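Local coordinates for protein fatty acyl CoA synthetase FADD13 (FATTY-ACYL-CoA SYNTHETASE) (Mycobacterium tuberculosis, PDB 3R44) that belongs to the AMP-binding enzymes of the ANL clan, with a large N-terminal part and a small C-terminal domain, at residues I502-T505 with V506-Q510; D410-K413 with D414-I417; I18-M21 with L22-R25; M44-A47 with Q48-A51; K302-A306 with K307-V311. One frame throughout, in Å; residues are numbered along the deposited sequence.

Contact 1: I502-T505 with V506-Q510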
loop_
_atom_site.group_PDB
_atom_site.type_symbol
_atom_site.label_atom_id
_atom_site.label_comp_id
_atom_site.label_asym_id
_atom_site.label_seq_id
_atom_site.Cartn_x
_atom_site.Cartn_y
_atom_site.Cartn_z
ATOM N N ILE A 502 8.714 -0.745 16.461
ATOM C CA ILE A 502 9.242 -2.050 16.854
ATOM C C ILE A 502 9.269 -2.900 15.596
ATOM O O ILE A 502 8.286 -2.932 14.818
ATOM C CB ILE A 502 8.359 -2.769 17.882
ATOM C CG1 ILE A 502 8.267 -1.972 19.165
ATOM C CG2 ILE A 502 8.931 -4.154 18.205
ATOM C CD1 ILE A 502 9.411 -2.125 19.931
ATOM N N LEU A 503 10.417 -3.523 15.342
ATOM C CA LEU A 503 10.629 -4.316 14.141
ATOM C C LEU A 503 10.388 -5.784 14.479
ATOM O O LEU A 503 11.319 -6.517 14.846
ATOM C CB LEU A 503 12.056 -4.099 13.639
ATOM C CG LEU A 503 12.318 -2.670 13.172
ATOM C CD1 LEU A 503 13.804 -2.509 12.845
ATOM C CD2 LEU A 503 11.433 -2.322 11.961
ATOM N N LYS A 504 9.145 -6.218 14.401
ATOM C CA LYS A 504 8.823 -7.638 14.697
ATOM C C LYS A 504 9.515 -8.662 13.790
ATOM O O LYS A 504 9.827 -9.785 14.235
ATOM C CB LYS A 504 7.311 -7.848 14.779
ATOM C CG LYS A 504 6.762 -7.104 15.944
ATOM C CD LYS A 504 5.346 -7.404 16.259
ATOM C CE LYS A 504 5.015 -6.766 17.622
ATOM N NZ LYS A 504 3.839 -7.308 18.164
ATOM N N THR A 505 9.828 -8.294 12.545
ATOM C CA THR A 505 10.560 -9.205 11.662
ATOM C C THR A 505 11.977 -9.445 12.215
ATOM O O THR A 505 12.495 -10.549 12.184
ATOM C CB THR A 505 10.707 -8.617 10.255
ATOM O OG1 THR A 505 11.259 -7.296 10.382
ATOM C CG2 THR A 505 9.378 -8.488 9.581
ATOM N N VAL A 506 12.591 -8.392 12.730
ATOM C CA VAL A 506 13.915 -8.510 13.399
ATOM C C VAL A 506 13.810 -9.352 14.697
ATOM O O VAL A 506 14.613 -10.285 14.909
ATOM C CB VAL A 506 14.583 -7.146 13.629
ATOM C CG1 VAL A 506 15.924 -7.328 14.391
ATOM C CG2 VAL A 506 14.825 -6.429 12.231
ATOM N N LEU A 507 12.781 -9.091 15.508
ATOM C CA LEU A 507 12.565 -9.919 16.667
ATOM C C LEU A 507 12.492 -11.372 16.321
ATOM O O LEU A 507 13.121 -12.172 16.997
ATOM C CB LEU A 507 11.303 -9.549 17.395
ATOM C CG LEU A 507 11.439 -8.357 18.337
ATOM C CD1 LEU A 507 9.983 -7.945 18.785
ATOM C CD2 LEU A 507 12.320 -8.650 19.580
ATOM N N ARG A 508 11.710 -11.737 15.290
ATOM C CA ARG A 508 11.564 -13.145 14.903
ATOM C C ARG A 508 12.905 -13.750 14.479
ATOM O O ARG A 508 13.178 -14.905 14.796
ATOM C CB ARG A 508 10.536 -13.349 13.744
ATOM C CG ARG A 508 9.109 -13.008 14.115
ATOM C CD ARG A 508 8.134 -13.137 12.919
ATOM N NE ARG A 508 6.903 -12.502 13.343
ATOM C CZ ARG A 508 6.433 -11.334 12.927
ATOM N NH1 ARG A 508 7.052 -10.625 11.975
ATOM N NH2 ARG A 508 5.309 -10.885 13.485
ATOM N N GLU A 509 13.743 -12.946 13.810
ATOM C CA GLU A 509 15.078 -13.351 13.430
ATOM C C GLU A 509 15.954 -13.567 14.650
ATOM O O GLU A 509 16.726 -14.517 14.727
ATOM C CB GLU A 509 15.756 -12.248 12.608
ATOM C CG GLU A 509 15.438 -12.191 11.122
ATOM C CD GLU A 509 15.993 -10.892 10.467
ATOM O OE1 GLU A 509 17.087 -10.412 10.878
ATOM O OE2 GLU A 509 15.324 -10.345 9.560
ATOM N N GLN A 510 15.898 -12.621 15.569
ATOM C CA GLN A 510 16.718 -12.684 16.765
ATOM C C GLN A 510 16.454 -13.961 17.535
ATOM O O GLN A 510 17.402 -14.695 17.887
ATOM C CB GLN A 510 16.420 -11.483 17.648
ATOM C CG GLN A 510 17.081 -10.175 17.205
ATOM C CD GLN A 510 16.703 -9.026 18.086
ATOM O OE1 GLN A 510 15.754 -9.114 18.860
ATOM N NE2 GLN A 510 17.455 -7.949 18.010
#
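L507 N, R508 N and E509 N bond in turn to L503 O (3.0 Å), K504 O (2.9 Å) and T505 O (3.2 Å), the i to i+4 pattern of a first helical turn, with L503 at the N-cap position. L503 and V506 lie side by side and point the same way, L503 CB resting 3.9 Å from V506 CG2. I502 meets L507 through branch ends, CG2 to CD1 at 4.0 Å. This turn opens helix 504-511, the last helix of the chain, which lies against strand 438-448 through K504 and L507, with I502 just before it touching the same strand. The R508 side chain leaves with CG anti to its own carbonyl carbon (chi1 -66°) and runs extended to NE, and in this way its guanidinium comes back over the start of the helix. One face of that group covers K504 C, which lies 3.6 Å from NH1, while T505 CG2 sits in its plane at the edge, 4.0 Å from NH1. The two cationic ends stay apart, K504 NZ being 6.1 Å from R508 NH2, and each has its own carboxylate: K504 NZ forms a salt bridge with E429, and R508 NH2 with D414.

Contact 2: D410-K413 with D414-I417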
loop_
_atom_site.group_PDB
_atom_site.type_symbol
_atom_site.label_atom_id
_atom_site.label_comp_id
_atom_site.label_asym_id
_atom_site.label_seq_id
_atom_site.Cartn_x
_atom_site.Cartn_y
_atom_site.Cartn_z
ATOM N N ASP A 410 -3.162 -3.730 16.169
ATOM C CA ASP A 410 -2.387 -4.864 15.657
ATOM C C ASP A 410 -2.833 -5.175 14.241
ATOM O O ASP A 410 -3.964 -4.839 13.852
ATOM C CB ASP A 410 -2.618 -6.103 16.491
ATOM C CG ASP A 410 -1.361 -6.649 17.111
ATOM O OD1 ASP A 410 -0.213 -6.410 16.623
ATOM O OD2 ASP A 410 -1.544 -7.303 18.154
ATOM N N ARG A 411 -1.922 -5.757 13.480
ATOM C CA ARG A 411 -2.188 -6.111 12.115
ATOM C C ARG A 411 -2.300 -7.610 12.021
ATOM O O ARG A 411 -1.672 -8.335 12.811
ATOM C CB ARG A 411 -1.060 -5.680 11.210
ATOM C CG ARG A 411 -0.649 -4.230 11.335
ATOM C CD ARG A 411 -1.718 -3.367 10.855
ATOM N NE ARG A 411 -1.274 -2.305 9.956
ATOM C CZ ARG A 411 -1.623 -2.216 8.666
ATOM N NH1 ARG A 411 -2.403 -3.146 8.090
ATOM N NH2 ARG A 411 -1.185 -1.192 7.944
ATOM N N LEU A 412 -3.047 -8.039 11.011
ATOM C CA LEU A 412 -3.246 -9.456 10.702
ATOM C C LEU A 412 -1.910 -10.173 10.606
ATOM O O LEU A 412 -1.774 -11.288 11.116
ATOM C CB LEU A 412 -3.995 -9.597 9.369
ATOM C CG LEU A 412 -4.264 -11.040 8.886
ATOM C CD1 LEU A 412 -4.919 -11.772 10.033
ATOM C CD2 LEU A 412 -5.114 -11.052 7.668
ATOM N N LYS A 413 -0.912 -9.522 9.988
ATOM C CA LYS A 413 0.410 -10.152 9.783
ATOM C C LYS A 413 1.122 -10.581 11.045
ATOM O O LYS A 413 2.016 -11.415 10.998
ATOM C CB LYS A 413 1.358 -9.245 8.991
ATOM C CG LYS A 413 1.735 -7.968 9.726
ATOM C CD LYS A 413 2.427 -6.933 8.857
ATOM C CE LYS A 413 2.780 -5.690 9.734
ATOM N NZ LYS A 413 3.746 -4.785 9.040
ATOM N N ASP A 414 0.770 -9.973 12.167
ATOM C CA ASP A 414 1.395 -10.256 13.431
ATOM C C ASP A 414 0.552 -11.139 14.333
ATOM O O ASP A 414 0.999 -11.575 15.389
ATOM C CB ASP A 414 1.715 -8.923 14.133
ATOM C CG ASP A 414 2.794 -8.104 13.376
ATOM O OD1 ASP A 414 3.712 -8.699 12.746
ATOM O OD2 ASP A 414 2.704 -6.859 13.378
ATOM N N MET A 415 -0.641 -11.482 13.879
ATOM C CA MET A 415 -1.518 -12.349 14.634
ATOM C C MET A 415 -0.874 -13.740 14.820
ATOM O O MET A 415 -0.131 -14.222 13.953
ATOM C CB MET A 415 -2.868 -12.489 13.933
ATOM C CG MET A 415 -3.866 -13.273 14.767
ATOM S SD MET A 415 -5.435 -13.523 13.893
ATOM C CE MET A 415 -5.030 -14.821 12.694
ATOM N N ILE A 416 -1.095 -14.349 15.981
ATOM C CA ILE A 416 -0.497 -15.641 16.336
ATOM C C ILE A 416 -1.602 -16.688 16.327
ATOM O O ILE A 416 -2.667 -16.449 16.859
ATOM C CB ILE A 416 0.241 -15.566 17.718
ATOM C CG1 ILE A 416 1.290 -14.436 17.687
ATOM C CG2 ILE A 416 0.920 -16.916 18.051
ATOM C CD1 ILE A 416 1.803 -13.922 19.042
ATOM N N ILE A 417 -1.381 -17.832 15.692
ATOM C CA ILE A 417 -2.296 -18.962 15.837
ATOM C C ILE A 417 -1.684 -20.028 16.740
ATOM O O ILE A 417 -0.673 -20.634 16.391
ATOM C CB ILE A 417 -2.650 -19.551 14.492
ATOM C CG1 ILE A 417 -3.330 -18.483 13.642
ATOM C CG2 ILE A 417 -3.626 -20.699 14.664
ATOM C CD1 ILE A 417 -3.697 -19.008 12.248
#
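D414 and M415 each send their backbone N-H three residues back: D414 N bonds to R411 O at 3.0 Å and M415 N to L412 O, also at 3.0 Å. Both donors stand well above the plane of the carbonyl they reach, by 51° and 61°, which fits the sharp curl of a 3-10 turn. This is the tight part of the contact. M415 CB is drawn to 3.3 Å from L412 O, and the side chains of K413 and D414 run side by side in the same direction. K413 CG takes the position between its own N and carbonyl carbon (chi1 66°), which sets its chain along the aspartate, with CE 3.8 Å from D414 OD2. Its amino group does not close an ion pair there, since NZ remains 4.9 Å from that oxygen. D414 OD1 is instead bound by R508. D410 OD1 lies 4.4 Å from D414 OD2, the carboxylates being steeply inclined to each other; the likely repulsion is probably eased by R508 and by A426 N, which donates to D410 OD2. The solvent side is looser: exposed L412 meets M415 through a single methyl pair, CD1 to CE at 4.0 Å. The turn connects strand 406-410 to strand 416-418, and its DRLKD sequence matches the conserved hinge motif of ANL enzymes, where relatives have the hinge between the large and small domains; K413 probably occupies the hinge position.

Contact 3: I18-M21 with L22-R25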
loop_
_atom_site.group_PDB
_atom_site.type_symbol
_atom_site.label_atom_id
_atom_site.label_comp_id
_atom_site.label_asym_id
_atom_site.label_seq_id
_atom_site.Cartn_x
_atom_site.Cartn_y
_atom_site.Cartn_z
ATOM N N ILE A 18 -11.838 4.071 -16.502
ATOM C CA ILE A 18 -10.741 4.859 -15.976
ATOM C C ILE A 18 -9.867 5.393 -17.110
ATOM O O ILE A 18 -9.332 6.502 -17.016
ATOM C CB ILE A 18 -9.877 3.968 -14.992
ATOM C CG1 ILE A 18 -10.685 3.704 -13.715
ATOM C CG2 ILE A 18 -8.551 4.611 -14.708
ATOM C CD1 ILE A 18 -10.937 4.946 -12.848
ATOM N N GLY A 19 -9.718 4.607 -18.189
ATOM C CA GLY A 19 -9.012 5.048 -19.374
ATOM C C GLY A 19 -9.733 6.177 -20.110
ATOM O O GLY A 19 -9.101 7.114 -20.616
ATOM N N TRP A 20 -11.058 6.170 -20.091
ATOM C CA TRP A 20 -11.852 7.255 -20.699
ATOM C C TRP A 20 -11.754 8.484 -19.843
ATOM O O TRP A 20 -11.708 9.646 -20.334
ATOM C CB TRP A 20 -13.345 6.839 -20.883
ATOM C CG TRP A 20 -14.036 7.696 -21.846
ATOM C CD1 TRP A 20 -15.014 8.595 -21.599
ATOM C CD2 TRP A 20 -13.787 7.737 -23.258
ATOM N NE1 TRP A 20 -15.382 9.219 -22.761
ATOM C CE2 TRP A 20 -14.649 8.704 -23.801
ATOM C CE3 TRP A 20 -12.916 7.043 -24.114
ATOM C CZ2 TRP A 20 -14.686 8.984 -25.181
ATOM C CZ3 TRP A 20 -12.955 7.323 -25.500
ATOM C CH2 TRP A 20 -13.841 8.273 -26.009
ATOM N N MET A 21 -11.650 8.251 -18.535
ATOM C CA MET A 21 -11.409 9.366 -17.634
ATOM C C MET A 21 -10.151 10.144 -17.987
ATOM O O MET A 21 -10.121 11.401 -17.932
ATOM C CB MET A 21 -11.418 8.954 -16.153
ATOM C CG MET A 21 -11.375 10.116 -15.229
ATOM S SD MET A 21 -11.225 9.663 -13.480
ATOM C CE MET A 21 -9.495 9.073 -13.587
ATOM N N LEU A 22 -9.090 9.450 -18.298
ATOM C CA LEU A 22 -7.891 10.127 -18.741
ATOM C C LEU A 22 -8.165 10.955 -19.994
ATOM O O LEU A 22 -7.651 12.087 -20.129
ATOM C CB LEU A 22 -6.777 9.119 -19.019
ATOM C CG LEU A 22 -5.473 9.635 -19.619
ATOM C CD1 LEU A 22 -4.793 10.657 -18.554
ATOM C CD2 LEU A 22 -4.457 8.547 -20.084
ATOM N N ARG A 23 -8.894 10.386 -20.932
ATOM C CA ARG A 23 -9.238 11.121 -22.157
ATOM C C ARG A 23 -10.019 12.396 -21.836
ATOM O O ARG A 23 -9.811 13.431 -22.443
ATOM C CB ARG A 23 -9.984 10.240 -23.152
ATOM C CG ARG A 23 -10.214 10.928 -24.427
ATOM C CD ARG A 23 -11.389 10.347 -25.131
ATOM N NE ARG A 23 -11.439 10.838 -26.522
ATOM C CZ ARG A 23 -12.222 11.817 -26.953
ATOM N NH1 ARG A 23 -13.050 12.451 -26.108
ATOM N NH2 ARG A 23 -12.192 12.156 -28.248
ATOM N N GLN A 24 -10.896 12.319 -20.856
ATOM C CA GLN A 24 -11.690 13.473 -20.445
ATOM C C GLN A 24 -10.796 14.522 -19.792
ATOM O O GLN A 24 -10.947 15.708 -20.076
ATOM C CB GLN A 24 -12.813 13.052 -19.544
ATOM C CG GLN A 24 -13.887 12.282 -20.282
ATOM C CD GLN A 24 -14.957 11.731 -19.385
ATOM O OE1 GLN A 24 -14.723 11.459 -18.224
ATOM N NE2 GLN A 24 -16.158 11.559 -19.934
ATOM N N ARG A 25 -9.792 14.093 -19.016
ATOM C CA ARG A 25 -8.830 15.076 -18.421
ATOM C C ARG A 25 -8.021 15.704 -19.540
ATOM O O ARG A 25 -7.792 16.913 -19.541
ATOM C CB ARG A 25 -7.968 14.451 -17.349
ATOM C CG ARG A 25 -6.861 15.365 -16.834
ATOM C CD ARG A 25 -7.269 16.725 -16.336
ATOM N NE ARG A 25 -8.140 16.644 -15.203
ATOM C CZ ARG A 25 -8.816 17.656 -14.722
ATOM N NH1 ARG A 25 -8.731 18.833 -15.304
ATOM N NH2 ARG A 25 -9.595 17.491 -13.667
#
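W20 and R23 run side by side off one flank of helix 18-28, the indole and guanidinium planes only 4° from parallel. The contact is made mainly by the aliphatic part of the arginine: R23 CD sits over one face of the indole, 3.4 Å from the centroid of the six-membered ring and 15° off its normal, a CH-pi interaction. Beyond it, R23 NE passes 3.6 Å from W20 CH2, and NH1 reaches 3.9 Å from CZ2 near the rim. W20 CG is anti to the backbone N (chi1 -162°), and R23 starts the same way, which lets two side chains three residues apart overlap. Q24 crosses the indole at about a right angle instead, its amide plane steeply inclined to the ring and NE2 3.6 Å from W20 CD1 in an oblique approach. The backbone beneath is regular helix; Q24 N bonds to W20 O at 2.8 Å. On other flanks, L22 packs against helix 46-62 and M21 against helix 223-235. Because CD is bonded to the cationic guanidinium, its hydrogens are probably polarised and well suited to the indole pi cloud, while NE keeps a long, weak ion pair with E162.

Contact 4: M44-A47 with Q48-A51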
loop_
_atom_site.group_PDB
_atom_site.type_symbol
_atom_site.label_atom_id
_atom_site.label_comp_id
_atom_site.label_asym_id
_atom_site.label_seq_id
_atom_site.Cartn_x
_atom_site.Cartn_y
_atom_site.Cartn_z
ATOM N N MET A 44 5.452 15.632 -20.076
ATOM C CA MET A 44 4.339 15.353 -20.989
ATOM C C MET A 44 3.072 15.990 -20.513
ATOM O O MET A 44 2.821 15.974 -19.331
ATOM C CB MET A 44 4.135 13.876 -21.098
ATOM C CG MET A 44 5.241 13.248 -21.934
ATOM S SD MET A 44 5.091 11.478 -21.897
ATOM C CE MET A 44 3.448 11.150 -22.536
ATOM N N THR A 45 2.286 16.528 -21.451
ATOM C CA THR A 45 0.980 17.076 -21.141
ATOM C C THR A 45 -0.079 15.978 -21.076
ATOM O O THR A 45 0.151 14.844 -21.450
ATOM C CB THR A 45 0.524 18.033 -22.193
ATOM O OG1 THR A 45 0.442 17.301 -23.413
ATOM C CG2 THR A 45 1.519 19.240 -22.368
ATOM N N TYR A 46 -1.249 16.328 -20.569
ATOM C CA TYR A 46 -2.365 15.358 -20.536
ATOM C C TYR A 46 -2.726 14.843 -21.928
ATOM O O TYR A 46 -2.972 13.649 -22.119
ATOM C CB TYR A 46 -3.588 15.873 -19.770
ATOM C CG TYR A 46 -3.452 15.529 -18.335
ATOM C CD1 TYR A 46 -3.048 16.485 -17.398
ATOM C CD2 TYR A 46 -3.674 14.242 -17.904
ATOM C CE1 TYR A 46 -2.885 16.148 -16.076
ATOM C CE2 TYR A 46 -3.496 13.879 -16.605
ATOM C CZ TYR A 46 -3.099 14.821 -15.670
ATOM O OH TYR A 46 -2.954 14.381 -14.344
ATOM N N ALA A 47 -2.738 15.729 -22.913
ATOM C CA ALA A 47 -3.002 15.275 -24.302
ATOM C C ALA A 47 -1.936 14.250 -24.755
ATOM O O ALA A 47 -2.267 13.221 -25.373
ATOM C CB ALA A 47 -3.081 16.460 -25.282
ATOM N N GLN A 48 -0.670 14.497 -24.429
ATOM C CA GLN A 48 0.391 13.512 -24.786
ATOM C C GLN A 48 0.270 12.208 -24.019
ATOM O O GLN A 48 0.474 11.119 -24.585
ATOM C CB GLN A 48 1.795 14.069 -24.608
ATOM C CG GLN A 48 2.019 15.310 -25.443
ATOM C CD GLN A 48 3.319 16.016 -25.109
ATOM O OE1 GLN A 48 3.614 16.354 -23.940
ATOM N NE2 GLN A 48 4.095 16.283 -26.139
ATOM N N MET A 49 -0.103 12.305 -22.749
ATOM C CA MET A 49 -0.226 11.116 -21.976
ATOM C C MET A 49 -1.387 10.254 -22.542
ATOM O O MET A 49 -1.266 9.022 -22.627
ATOM C CB MET A 49 -0.499 11.446 -20.518
ATOM C CG MET A 49 -0.425 10.194 -19.676
ATOM S SD MET A 49 0.026 10.618 -18.004
ATOM C CE MET A 49 -1.595 10.725 -17.326
ATOM N N ASN A 50 -2.525 10.895 -22.843
ATOM C CA ASN A 50 -3.653 10.180 -23.421
ATOM C C ASN A 50 -3.223 9.505 -24.750
ATOM O O ASN A 50 -3.545 8.324 -25.009
ATOM C CB ASN A 50 -4.894 11.063 -23.643
ATOM C CG ASN A 50 -6.088 10.256 -24.045
ATOM O OD1 ASN A 50 -6.534 9.373 -23.287
ATOM N ND2 ASN A 50 -6.529 10.425 -25.279
ATOM N N ALA A 51 -2.466 10.224 -25.587
ATOM C CA ALA A 51 -1.979 9.659 -26.852
ATOM C C ALA A 51 -1.048 8.474 -26.630
ATOM O O ALA A 51 -1.152 7.468 -27.287
ATOM C CB ALA A 51 -1.303 10.719 -27.691
HETATM O O HOH W 1 -4.746 12.793 -26.702
#
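The flat amide of Q48 meets the backbone of T45: Q48 OE1 accepts T45 N at 2.8 Å, nearly straight (164° at the hydrogen), with the donor in the amide plane and on a lone pair of the oxygen; M44 CA comes within 3.2 Å of the same atom. The Y46 ring runs alongside M49, whose CE meets ring atom CE2 at 3.8 Å from an oblique direction, and the Y46 OH is hydrogen-bonded to V237 O. In return for the T45 N bond, Q48 N donates to T45 OG1 at 3.2 Å. That oxygen stands between its own N and carbonyl carbon (chi1 61°), and the torsion turns it toward the first turn of the helix. The two reciprocal bonds make a capping box, with T45 as N-cap where strand 42-45 passes into helix 46-62. M44 bends at its thioether and lays CE 3.6 Å from Q48 O. Farther along, a water donates to A47 O at 2.8 Å and accepts from N50 ND2 at 3.3 Å; N50 also binds K90 and E162 through its amide. At the helix start, the side chains thus supply acceptors for two backbone N-H groups, T45 N and Q48 N, and the partial negative charge of OG1 and OE1 would probably suit the positive end of the helix dipole.

Contact 5: K302-A306 with K307-V311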
loop_
_atom_site.group_PDB
_atom_site.type_symbol
_atom_site.label_atom_id
_atom_site.label_comp_id
_atom_site.label_asym_id
_atom_site.label_seq_id
_atom_site.Cartn_x
_atom_site.Cartn_y
_atom_site.Cartn_z
ATOM N N LYS A 302 6.683 17.913 14.158
ATOM C CA LYS A 302 6.974 19.267 14.590
ATOM C C LYS A 302 8.053 19.976 13.801
ATOM O O LYS A 302 7.959 21.180 13.565
ATOM C CB LYS A 302 7.313 19.288 16.081
ATOM C CG LYS A 302 6.102 18.950 16.984
ATOM C CD LYS A 302 6.559 18.953 18.468
ATOM C CE LYS A 302 5.626 19.698 19.351
ATOM N NZ LYS A 302 6.194 19.792 20.718
ATOM N N ILE A 303 9.092 19.270 13.397
ATOM C CA ILE A 303 10.162 19.932 12.680
ATOM C C ILE A 303 9.714 20.295 11.259
ATOM O O ILE A 303 10.011 21.391 10.775
ATOM C CB ILE A 303 11.463 19.137 12.729
ATOM C CG1 ILE A 303 12.604 20.002 12.188
ATOM C CG2 ILE A 303 11.332 17.851 12.019
ATOM C CD1 ILE A 303 12.978 21.080 13.082
ATOM N N TYR A 304 8.910 19.426 10.642
ATOM C CA TYR A 304 8.300 19.756 9.390
ATOM C C TYR A 304 7.337 20.914 9.535
ATOM O O TYR A 304 7.372 21.857 8.718
ATOM C CB TYR A 304 7.650 18.509 8.711
ATOM C CG TYR A 304 8.672 17.676 7.929
ATOM C CD1 TYR A 304 9.260 16.567 8.481
ATOM C CD2 TYR A 304 9.034 17.998 6.627
ATOM C CE1 TYR A 304 10.197 15.828 7.795
ATOM C CE2 TYR A 304 9.972 17.251 5.918
ATOM C CZ TYR A 304 10.555 16.157 6.516
ATOM O OH TYR A 304 11.478 15.433 5.814
ATOM N N ALA A 305 6.549 20.933 10.614
ATOM C CA ALA A 305 5.657 22.064 10.851
ATOM C C ALA A 305 6.407 23.408 11.005
ATOM O O ALA A 305 5.911 24.437 10.595
ATOM C CB ALA A 305 4.760 21.795 12.027
ATOM N N ALA A 306 7.586 23.399 11.608
ATOM C CA ALA A 306 8.437 24.610 11.651
ATOM C C ALA A 306 8.910 25.108 10.268
ATOM O O ALA A 306 9.275 26.307 10.135
ATOM C CB ALA A 306 9.653 24.364 12.536
ATOM N N LYS A 307 8.963 24.204 9.296
ATOM C CA LYS A 307 9.299 24.495 7.889
ATOM C C LYS A 307 8.010 24.778 7.088
ATOM O O LYS A 307 8.054 24.861 5.860
ATOM C CB LYS A 307 10.101 23.342 7.268
ATOM C CG LYS A 307 10.876 23.609 5.944
ATOM C CD LYS A 307 11.826 22.387 5.531
ATOM C CE LYS A 307 12.167 22.292 3.990
ATOM N NZ LYS A 307 13.184 23.358 3.584
ATOM N N ASN A 308 6.890 24.954 7.803
ATOM C CA ASN A 308 5.551 25.121 7.222
ATOM C C ASN A 308 5.119 23.975 6.309
ATOM O O ASN A 308 4.521 24.212 5.252
ATOM C CB ASN A 308 5.420 26.426 6.441
ATOM C CG ASN A 308 5.621 27.622 7.306
ATOM O OD1 ASN A 308 6.684 28.263 7.290
ATOM N ND2 ASN A 308 4.600 27.933 8.096
ATOM N N ILE A 309 5.457 22.751 6.697
ATOM C CA ILE A 309 5.049 21.568 5.929
ATOM C C ILE A 309 4.245 20.683 6.813
ATOM O O ILE A 309 4.689 20.370 7.914
ATOM C CB ILE A 309 6.252 20.790 5.359
ATOM C CG1 ILE A 309 7.053 21.709 4.408
ATOM C CG2 ILE A 309 5.816 19.449 4.694
ATOM C CD1 ILE A 309 8.421 21.100 3.995
ATOM N N GLU A 310 3.089 20.236 6.318
ATOM C CA GLU A 310 2.203 19.380 7.116
ATOM C C GLU A 310 2.315 17.928 6.692
ATOM O O GLU A 310 2.960 17.630 5.704
ATOM C CB GLU A 310 0.778 19.893 7.046
ATOM C CG GLU A 310 0.658 21.136 7.936
ATOM C CD GLU A 310 -0.714 21.742 7.996
ATOM O OE1 GLU A 310 -1.474 21.635 7.018
ATOM O OE2 GLU A 310 -1.028 22.364 9.033
ATOM N N VAL A 311 1.680 17.032 7.442
ATOM C CA VAL A 311 1.727 15.621 7.128
ATOM C C VAL A 311 0.310 15.053 7.199
ATOM O O VAL A 311 -0.414 15.314 8.161
ATOM C CB VAL A 311 2.689 14.860 8.088
ATOM C CG1 VAL A 311 2.822 13.437 7.671
ATOM C CG2 VAL A 311 4.107 15.504 8.052
#
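This is a helix C-terminal cap, at the turn where helix 298-306 gives way to strand 310-316, and Y304 and I309 carry it. Y304 O is gripped twice, by K307 N at 2.9 Å and by I309 N at 2.9 Å, the two donors arriving from opposite faces of the carbonyl plane. The I309 bond is the straighter, 158° at the hydrogen against 131° for K307. N308 N closes the inner bond to A305 O at 3.0 Å, and N308, the C-prime residue, has a positive phi, which turns the chain out of the helix. I309 CG2 then comes back to 4.0 Å from Y304 CD2, approaching the ring obliquely, and I309 O lies 3.5 Å from A305 CA in a CA-H...O contact. I309 CG2 is placed anti to its backbone N, with CG1 beside it (chi1 -61°); CD1, at the end of that other branch, also meets Y304 CD2, at 4.1 Å. K307 NZ turns to F278 O and makes cation-pi contacts with F278 and W251, while Y304 OH is hydrogen-bonded to L269 O. The 6-to-1 and 5-to-2 bonds with the apolar Y304-I309 pair are those of a Schellman motif, which here ends the helix of the beta-alpha-beta unit 288-291, 298-306, 310-316.

How the contacts relate
The five contacts fall into two touching pairs and one that stands apart. Contacts 1 and 2 are joined by a salt bridge, R508 NH2 to D414 OD1 at 2.8 Å, which links the last helix to the probable hinge turn. Contacts 3 and 4 pack helix 18-28 on helix 46-62, with L22 CD1 3.4 Å from M49 CE and R25 CG 3.5 Å from Y46 CD2. The pairs lie on opposite sides of the chain's centre, contacts 1 and 3 about 45 Å apart between centres. Contacts 4 and 5 lead out of and into strands of one mixed sheet. The bound histidine is about 4 Å from the I18 side chain in contact 3 and about 13 Å from that of N50 in contact 4.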